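Local coordinates for protein beta-galactoside alpha-2,6-sialyltransferase (Photobacterium sp., PDB 2Z4T) that transfers sialic acid from a CMP-linked donor to the galactose of acceptors such as lactose, forming an alpha-2,6 linkage, at residues N28-T33 and V40-I45; P441-G446 and K459-V464. All coordinates share one frame; numbering follows the deposited sequence.

Contact 1 (N28-T33 and V40-I45); sequences NDINKT and VNLEPI
I30 meets L42 and E43, and N28 meets P44, between the two sheets of the N-terminal immunoglobulin-like beta-sandwich, in a partly buried position. The strand axes of 28-33 and 40-42 run nearly antiparallel (162°) and stay 10.5 Å apart at their closest, so side chains and not strand-to-strand backbone bonds join them. Residues 28-33 pair with strand 103-122 in one sheet, residues 40-42 with strand 77-80 in the other.

The apolar part is made of branched aliphatic residues, which suit the space between two sheets. The side chains of I30 and L42 lie alongside, running in opposite senses, I30 CG2 lying 4.1 Å from L42 CD1. The other L42 methyl, CD2, is approached at 4.0 Å by K32 CD in one of two modelled conformers, so this flank is less certain. For I30, chi1 (-58°) puts CG1 anti to the carbonyl carbon, and the extended chi2 (160°) carries CD1 to within 3.3 Å of E43 O. P44 packs on W57 and F94, continuing the core.

The polar part is one hydrogen bond at the end where strand 39-42 gives way to a loop. P44 O, which also receives a weak bond from T106 OG1, accepts a hydrogen bond from the N28 side-chain amide: ND2 stands 2.8 Å from P44 O, above the carbonyl plane, while that oxygen lies in the N28 amide plane.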
ATOM      1  N   ASN A  28     -13.486  -5.145  38.775  1.00 50.10           N
ATOM      2  CA  ASN A  28     -13.510  -4.794  37.365  1.00 48.88           C
ATOM      3  C   ASN A  28     -12.170  -4.148  37.010  1.00 48.47           C
ATOM      4  O   ASN A  28     -11.511  -3.608  37.879  1.00 48.55           O
ATOM      5  CB  ASN A  28     -14.669  -3.840  37.097  1.00 48.41           C
ATOM      6  CG  ASN A  28     -14.901  -3.590  35.625  1.00 48.49           C
ATOM      7  OD1 ASN A  28     -14.587  -4.426  34.782  1.00 49.39           O
ATOM      8  ND2 ASN A  28     -15.460  -2.428  35.306  1.00 48.62           N
ATOM      9  N   ASP A  29     -11.765  -4.230  35.749  1.00 47.61           N
ATOM     10  CA  ASP A  29     -10.487  -3.727  35.314  1.00 47.91           C
ATOM     11  C   ASP A  29     -10.685  -3.078  33.962  1.00 47.82           C
ATOM     12  O   ASP A  29     -11.194  -3.707  33.048  1.00 48.12           O
ATOM     13  CB  ASP A  29      -9.432  -4.855  35.229  1.00 47.82           C
ATOM     14  CG  ASP A  29      -9.199  -5.550  36.583  1.00 49.48           C
ATOM     15  OD1 ASP A  29      -8.188  -5.250  37.256  1.00 50.00           O
ATOM     16  OD2 ASP A  29     -10.041  -6.382  37.001  1.00 51.51           O
ATOM     17  N   ILE A  30     -10.294  -1.815  33.837  1.00 47.51           N
ATOM     18  CA  ILE A  30     -10.370  -1.125  32.560  1.00 47.45           C
ATOM     19  C   ILE A  30      -8.983  -0.658  32.166  1.00 48.15           C
ATOM     20  O   ILE A  30      -8.271  -0.068  32.974  1.00 48.16           O
ATOM     21  CB  ILE A  30     -11.305   0.095  32.616  1.00 47.27           C
ATOM     22  CG1 ILE A  30     -12.706  -0.332  33.041  1.00 45.86           C
ATOM     23  CG2 ILE A  30     -11.309   0.838  31.266  1.00 46.21           C
ATOM     24  CD1 ILE A  30     -13.566   0.808  33.593  1.00 44.89           C
ATOM     25  N   ASN A  31      -8.616  -0.936  30.920  1.00 49.07           N
ATOM     26  CA  ASN A  31      -7.339  -0.551  30.360  1.00 50.06           C
ATOM     27  C   ASN A  31      -7.593   0.192  29.053  1.00 49.89           C
ATOM     28  O   ASN A  31      -8.398  -0.263  28.240  1.00 51.01           O
ATOM     29  CB  ASN A  31      -6.473  -1.788  30.126  1.00 50.42           C
ATOM     30  CG  ASN A  31      -4.975  -1.448  30.050  1.00 54.86           C
ATOM     31  OD1 ASN A  31      -4.492  -0.830  29.074  1.00 57.31           O
ATOM     32  ND2 ASN A  31      -4.226  -1.851  31.090  1.00 57.44           N
ATOM     33  N   LYS A  32      -6.954   1.348  28.867  1.00 49.43           N
ATOM     34  CA  LYS A  32      -7.143   2.171  27.673  0.60 49.21           C
ATOM     35  C   LYS A  32      -5.854   2.841  27.230  1.00 49.07           C
ATOM     36  O   LYS A  32      -4.962   3.082  28.048  1.00 49.38           O
ATOM     37  CB  LYS A  32      -8.159   3.269  27.944  0.60 49.18           C
ATOM     38  CG  LYS A  32      -9.534   3.008  27.409  0.60 49.48           C
ATOM     39  CD  LYS A  32     -10.302   4.320  27.246  0.60 50.03           C
ATOM     40  CE  LYS A  32      -9.924   5.034  25.954  0.60 49.07           C
ATOM     41  NZ  LYS A  32     -10.837   6.156  25.635  0.60 48.46           N
ATOM     42  N   THR A  33      -5.788   3.165  25.944  1.00 48.37           N
ATOM     43  CA  THR A  33      -4.745   3.976  25.346  1.00 48.41           C
ATOM     44  C   THR A  33      -5.475   4.966  24.453  1.00 48.21           C
ATOM     45  O   THR A  33      -6.482   4.577  23.889  1.00 49.50           O
ATOM     46  CB  THR A  33      -3.946   3.058  24.334  1.00 48.19           C
ATOM     47  OG1 THR A  33      -3.459   1.878  24.986  1.00 48.12           O
ATOM     48  CG2 THR A  33      -2.765   3.780  23.680  1.00 47.66           C
ATOM     49  N   VAL A  40     -11.131  11.726  28.539  1.00 50.73           N
ATOM     50  CA  VAL A  40     -11.626  10.388  28.814  1.00 51.67           C
ATOM     51  C   VAL A  40     -12.762  10.502  29.794  1.00 52.36           C
ATOM     52  O   VAL A  40     -12.658  11.210  30.805  1.00 52.91           O
ATOM     53  CB  VAL A  40     -10.567   9.498  29.501  1.00 52.03           C
ATOM     54  CG1 VAL A  40     -11.022   8.056  29.519  1.00 51.84           C
ATOM     55  CG2 VAL A  40      -9.214   9.609  28.817  1.00 52.03           C
ATOM     56  N   ASN A  41     -13.841   9.799  29.499  1.00 53.10           N
ATOM     57  CA  ASN A  41     -14.895   9.590  30.454  1.00 53.93           C
ATOM     58  C   ASN A  41     -15.294   8.118  30.528  1.00 54.79           C
ATOM     59  O   ASN A  41     -15.853   7.570  29.571  1.00 54.90           O
ATOM     60  CB  ASN A  41     -16.097  10.448  30.125  1.00 53.98           C
ATOM     61  CG  ASN A  41     -17.127  10.394  31.216  1.00 55.14           C
ATOM     62  OD1 ASN A  41     -18.078   9.615  31.148  1.00 55.65           O
ATOM     63  ND2 ASN A  41     -16.907  11.171  32.272  1.00 56.14           N
ATOM     64  N   LEU A  42     -15.005   7.493  31.669  1.00 55.45           N
ATOM     65  CA  LEU A  42     -15.171   6.047  31.834  1.00 56.29           C
ATOM     66  C   LEU A  42     -16.060   5.684  32.995  1.00 56.34           C
ATOM     67  O   LEU A  42     -15.878   6.176  34.106  1.00 55.98           O
ATOM     68  CB  LEU A  42     -13.820   5.369  32.061  1.00 56.58           C
ATOM     69  CG  LEU A  42     -12.872   5.359  30.870  1.00 58.51           C
ATOM     70  CD1 LEU A  42     -11.486   4.904  31.326  1.00 59.95           C
ATOM     71  CD2 LEU A  42     -13.409   4.510  29.688  1.00 60.27           C
ATOM     72  N   GLU A  43     -17.004   4.790  32.729  1.00 56.80           N
ATOM     73  CA  GLU A  43     -17.864   4.231  33.757  1.00 57.14           C
ATOM     74  C   GLU A  43     -17.085   3.137  34.461  1.00 56.69           C
ATOM     75  O   GLU A  43     -16.497   2.300  33.796  1.00 56.64           O
ATOM     76  CB  GLU A  43     -19.133   3.652  33.121  1.00 57.70           C
ATOM     77  CG  GLU A  43     -20.052   4.695  32.477  1.00 59.73           C
ATOM     78  CD  GLU A  43     -20.631   5.681  33.497  1.00 63.02           C
ATOM     79  OE1 GLU A  43     -20.756   6.880  33.150  1.00 64.19           O
ATOM     80  OE2 GLU A  43     -20.943   5.265  34.644  1.00 63.72           O
ATOM     81  N   PRO A  44     -17.057   3.151  35.803  1.00 56.92           N
ATOM     82  CA  PRO A  44     -16.282   2.155  36.551  1.00 57.46           C
ATOM     83  C   PRO A  44     -16.925   0.763  36.604  1.00 58.43           C
ATOM     84  O   PRO A  44     -16.228  -0.228  36.769  1.00 58.33           O
ATOM     85  CB  PRO A  44     -16.233   2.746  37.954  1.00 56.93           C
ATOM     86  CG  PRO A  44     -17.443   3.579  38.060  1.00 56.32           C
ATOM     87  CD  PRO A  44     -17.723   4.116  36.696  1.00 56.50           C
ATOM     88  N   ILE A  45     -18.240   0.713  36.438  1.00 59.87           N
ATOM     89  CA  ILE A  45     -19.064  -0.449  36.772  1.00 61.32           C
ATOM     90  C   ILE A  45     -19.937  -0.832  35.578  1.00 62.31           C
ATOM     91  O   ILE A  45     -20.231   0.017  34.739  1.00 62.11           O
ATOM     92  CB  ILE A  45     -19.915  -0.117  38.049  1.00 61.11           C
ATOM     93  CG1 ILE A  45     -19.499  -0.990  39.218  1.00 61.57           C
ATOM     94  CG2 ILE A  45     -21.411  -0.272  37.838  1.00 61.39           C
ATOM     95  CD1 ILE A  45     -18.273  -0.518  39.891  1.00 61.92           C
TER

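Contact 2 (P441-G446 and K459-V464); sequences PDAVAG and KIKFIV
K459 reaches back along its neighbour to P441, and three firm backbone bonds and one weak one join the two strands beyond it. The K459 ammonium donates to the carbonyl of P441, NZ to O 3.1 Å, approaching tilted from the carbonyl plane. Lysine suits this place because its long chain, bent at chi2, spans from one strand start to the other; D442 OD1 lies 5.3 Å from K459 NZ, near enough perhaps to add some electrostatic attraction. D442 itself is tied by OD2 to the backbone N of N356, a ligand of a magnesium ion.

Between the strands, V444 N donates to K459 O (3.1 Å) and K461 N to V444 O. Further on, G446 N bonds weakly to F462 O, and V464 N donates to G446 O at 2.8 Å. V444 thus bridges I460 and G446 bridges I463: two steps on one strand against three on the other, a beta bulge around K461, whose backbone is locally helical. G446 has phi 161° and psi -161°, a conformation that suits glycine.

Packing lies on both faces. F462 CG sits between its backbone N and carbonyl carbon (chi1 64°), and the ring lies flat over A445: CB is 3.8 Å from the ring centroid, a CH-pi contact for which a small methyl is well fitted. V381 and A385 of helix 371-386 also touch the F462 side chain. V444, on the face shared with I460 and I463, has its side chain crossing that of K459 at about a right angle, V444 CG1 to K459 CB 3.7 Å. Parallel neighbours of this kind belong to the Rossmann-like sheet, strand order 3-2-1-4-5-6, of the C-terminal half of the GT-B fold, whose cleft holds CMP.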
ATOM      1  N   PRO A 441      -5.341 -19.327 -10.912  1.00 40.74           N
ATOM      2  CA  PRO A 441      -5.960 -20.292 -11.810  1.00 40.20           C
ATOM      3  C   PRO A 441      -4.921 -21.349 -12.181  1.00 40.44           C
ATOM      4  O   PRO A 441      -3.794 -21.278 -11.694  1.00 40.90           O
ATOM      5  CB  PRO A 441      -6.277 -19.432 -13.018  1.00 40.03           C
ATOM      6  CG  PRO A 441      -5.137 -18.473 -13.040  1.00 39.93           C
ATOM      7  CD  PRO A 441      -5.007 -18.074 -11.614  1.00 40.13           C
ATOM      8  N   ASP A 442      -5.272 -22.296 -13.047  1.00 40.21           N
ATOM      9  CA  ASP A 442      -4.289 -23.257 -13.558  1.00 41.00           C
ATOM     10  C   ASP A 442      -3.287 -22.648 -14.529  1.00 41.02           C
ATOM     11  O   ASP A 442      -2.149 -23.098 -14.595  1.00 41.45           O
ATOM     12  CB  ASP A 442      -4.977 -24.431 -14.243  1.00 40.91           C
ATOM     13  CG  ASP A 442      -5.992 -25.065 -13.362  1.00 42.46           C
ATOM     14  OD1 ASP A 442      -5.574 -25.682 -12.354  1.00 43.91           O
ATOM     15  OD2 ASP A 442      -7.199 -24.908 -13.651  1.00 42.72           O
ATOM     16  N   ALA A 443      -3.702 -21.652 -15.305  1.00 40.64           N
ATOM     17  CA  ALA A 443      -2.773 -21.029 -16.240  1.00 40.69           C
ATOM     18  C   ALA A 443      -2.963 -19.538 -16.262  1.00 40.21           C
ATOM     19  O   ALA A 443      -4.091 -19.039 -16.257  1.00 40.17           O
ATOM     20  CB  ALA A 443      -2.930 -21.609 -17.654  1.00 40.36           C
ATOM     21  N   VAL A 444      -1.849 -18.830 -16.274  1.00 40.12           N
ATOM     22  CA  VAL A 444      -1.870 -17.384 -16.453  1.00 40.12           C
ATOM     23  C   VAL A 444      -0.910 -16.975 -17.546  1.00 40.42           C
ATOM     24  O   VAL A 444       0.218 -17.462 -17.612  1.00 40.71           O
ATOM     25  CB  VAL A 444      -1.717 -16.567 -15.111  1.00 40.34           C
ATOM     26  CG1 VAL A 444      -1.288 -17.423 -13.898  1.00 40.02           C
ATOM     27  CG2 VAL A 444      -0.918 -15.281 -15.272  1.00 38.97           C
ATOM     28  N   ALA A 445      -1.412 -16.132 -18.443  1.00 40.42           N
ATOM     29  CA  ALA A 445      -0.622 -15.522 -19.505  1.00 40.13           C
ATOM     30  C   ALA A 445      -1.123 -14.095 -19.723  1.00 40.17           C
ATOM     31  O   ALA A 445      -2.202 -13.729 -19.254  1.00 40.65           O
ATOM     32  CB  ALA A 445      -0.705 -16.332 -20.772  1.00 39.67           C
ATOM     33  N   GLY A 446      -0.336 -13.274 -20.399  1.00 39.79           N
ATOM     34  CA  GLY A 446      -0.738 -11.910 -20.615  1.00 39.59           C
ATOM     35  C   GLY A 446       0.394 -10.988 -20.980  1.00 40.29           C
ATOM     36  O   GLY A 446       1.478 -11.419 -21.416  1.00 40.40           O
ATOM     37  N   LYS A 459       3.156 -20.937 -12.756  1.00 48.50           N
ATOM     38  CA  LYS A 459       1.821 -20.579 -13.227  1.00 48.43           C
ATOM     39  C   LYS A 459       1.801 -19.924 -14.614  1.00 47.87           C
ATOM     40  O   LYS A 459       0.806 -20.033 -15.335  1.00 48.29           O
ATOM     41  CB  LYS A 459       1.143 -19.665 -12.216  1.00 48.61           C
ATOM     42  CG  LYS A 459       0.786 -20.351 -10.937  1.00 49.18           C
ATOM     43  CD  LYS A 459      -0.233 -21.459 -11.166  1.00 49.95           C
ATOM     44  CE  LYS A 459      -1.031 -21.649  -9.890  1.00 51.03           C
ATOM     45  NZ  LYS A 459      -1.882 -22.850  -9.855  1.00 52.80           N
ATOM     46  N   ILE A 460       2.905 -19.268 -14.976  1.00 46.73           N
ATOM     47  CA  ILE A 460       3.025 -18.499 -16.217  1.00 45.53           C
ATOM     48  C   ILE A 460       3.168 -19.362 -17.475  1.00 45.21           C
ATOM     49  O   ILE A 460       4.125 -20.114 -17.603  1.00 44.81           O
ATOM     50  CB  ILE A 460       4.248 -17.572 -16.139  1.00 45.57           C
ATOM     51  CG1 ILE A 460       4.258 -16.805 -14.794  1.00 45.12           C
ATOM     52  CG2 ILE A 460       4.305 -16.657 -17.371  1.00 44.70           C
ATOM     53  CD1 ILE A 460       5.506 -15.885 -14.589  1.00 45.48           C
ATOM     54  N   LYS A 461       2.227 -19.236 -18.408  1.00 44.85           N
ATOM     55  CA  LYS A 461       2.335 -19.912 -19.702  1.00 44.36           C
ATOM     56  C   LYS A 461       3.115 -19.116 -20.735  1.00 44.01           C
ATOM     57  O   LYS A 461       3.936 -19.683 -21.433  1.00 44.37           O
ATOM     58  CB  LYS A 461       0.967 -20.302 -20.236  1.00 45.07           C
ATOM     59  CG  LYS A 461       0.275 -21.378 -19.393  1.00 46.80           C
ATOM     60  CD  LYS A 461       1.264 -22.466 -18.936  1.00 49.38           C
ATOM     61  CE  LYS A 461       0.557 -23.689 -18.339  1.00 51.22           C
ATOM     62  NZ  LYS A 461       0.072 -23.410 -16.948  1.00 53.34           N
ATOM     63  N   PHE A 462       2.865 -17.813 -20.843  1.00 43.09           N
ATOM     64  CA  PHE A 462       3.686 -16.950 -21.682  1.00 42.00           C
ATOM     65  C   PHE A 462       3.440 -15.485 -21.360  1.00 41.47           C
ATOM     66  O   PHE A 462       2.383 -15.122 -20.846  1.00 41.11           O
ATOM     67  CB  PHE A 462       3.499 -17.233 -23.186  1.00 41.94           C
ATOM     68  CG  PHE A 462       2.112 -16.952 -23.713  1.00 41.46           C
ATOM     69  CD1 PHE A 462       1.736 -15.668 -24.092  1.00 41.69           C
ATOM     70  CD2 PHE A 462       1.193 -17.981 -23.871  1.00 42.04           C
ATOM     71  CE1 PHE A 462       0.442 -15.395 -24.591  1.00 42.08           C
ATOM     72  CE2 PHE A 462      -0.103 -17.730 -24.367  1.00 41.73           C
ATOM     73  CZ  PHE A 462      -0.475 -16.425 -24.726  1.00 42.27           C
ATOM     74  N   ILE A 463       4.433 -14.659 -21.656  1.00 40.17           N
ATOM     75  CA  ILE A 463       4.323 -13.231 -21.476  1.00 39.66           C
ATOM     76  C   ILE A 463       4.513 -12.565 -22.825  1.00 39.49           C
ATOM     77  O   ILE A 463       5.311 -13.004 -23.636  1.00 39.78           O
ATOM     78  CB  ILE A 463       5.371 -12.719 -20.473  1.00 39.78           C
ATOM     79  CG1 ILE A 463       5.164 -13.363 -19.097  1.00 39.34           C
ATOM     80  CG2 ILE A 463       5.315 -11.207 -20.347  1.00 39.56           C
ATOM     81  CD1 ILE A 463       6.238 -12.995 -18.089  1.00 37.28           C
ATOM     82  N   VAL A 464       3.773 -11.506 -23.098  1.00 39.37           N
ATOM     83  CA  VAL A 464       3.930 -10.853 -24.382  1.00 38.69           C
ATOM     84  C   VAL A 464       4.188  -9.392 -24.129  1.00 39.60           C
ATOM     85  O   VAL A 464       3.513  -8.773 -23.306  1.00 39.87           O
ATOM     86  CB  VAL A 464       2.696 -11.048 -25.287  1.00 38.20           C
ATOM     87  CG1 VAL A 464       2.837 -10.237 -26.571  1.00 36.71           C
ATOM     88  CG2 VAL A 464       2.500 -12.524 -25.602  1.00 35.54           C
TER

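From the N terminus, contact 1 comes first: strand 26-35 turns after a few residues into strand 39-42, closing a short loop with six residues between the segments. The chain then completes the immunoglobulin-like domain and passes into the glycosyltransferase part along the long strand 103-122. Contact 2 closes much later, with a twelve-residue connection without helix between neighbouring parallel strands. The two loops follow in series, neither nesting nor crossing, and their centres lie 55 Å apart on opposite sides of the chain's centre. One joins the two sheets of a sandwich; the other joins adjacent strands within the nucleotide-binding half of the GT-B fold.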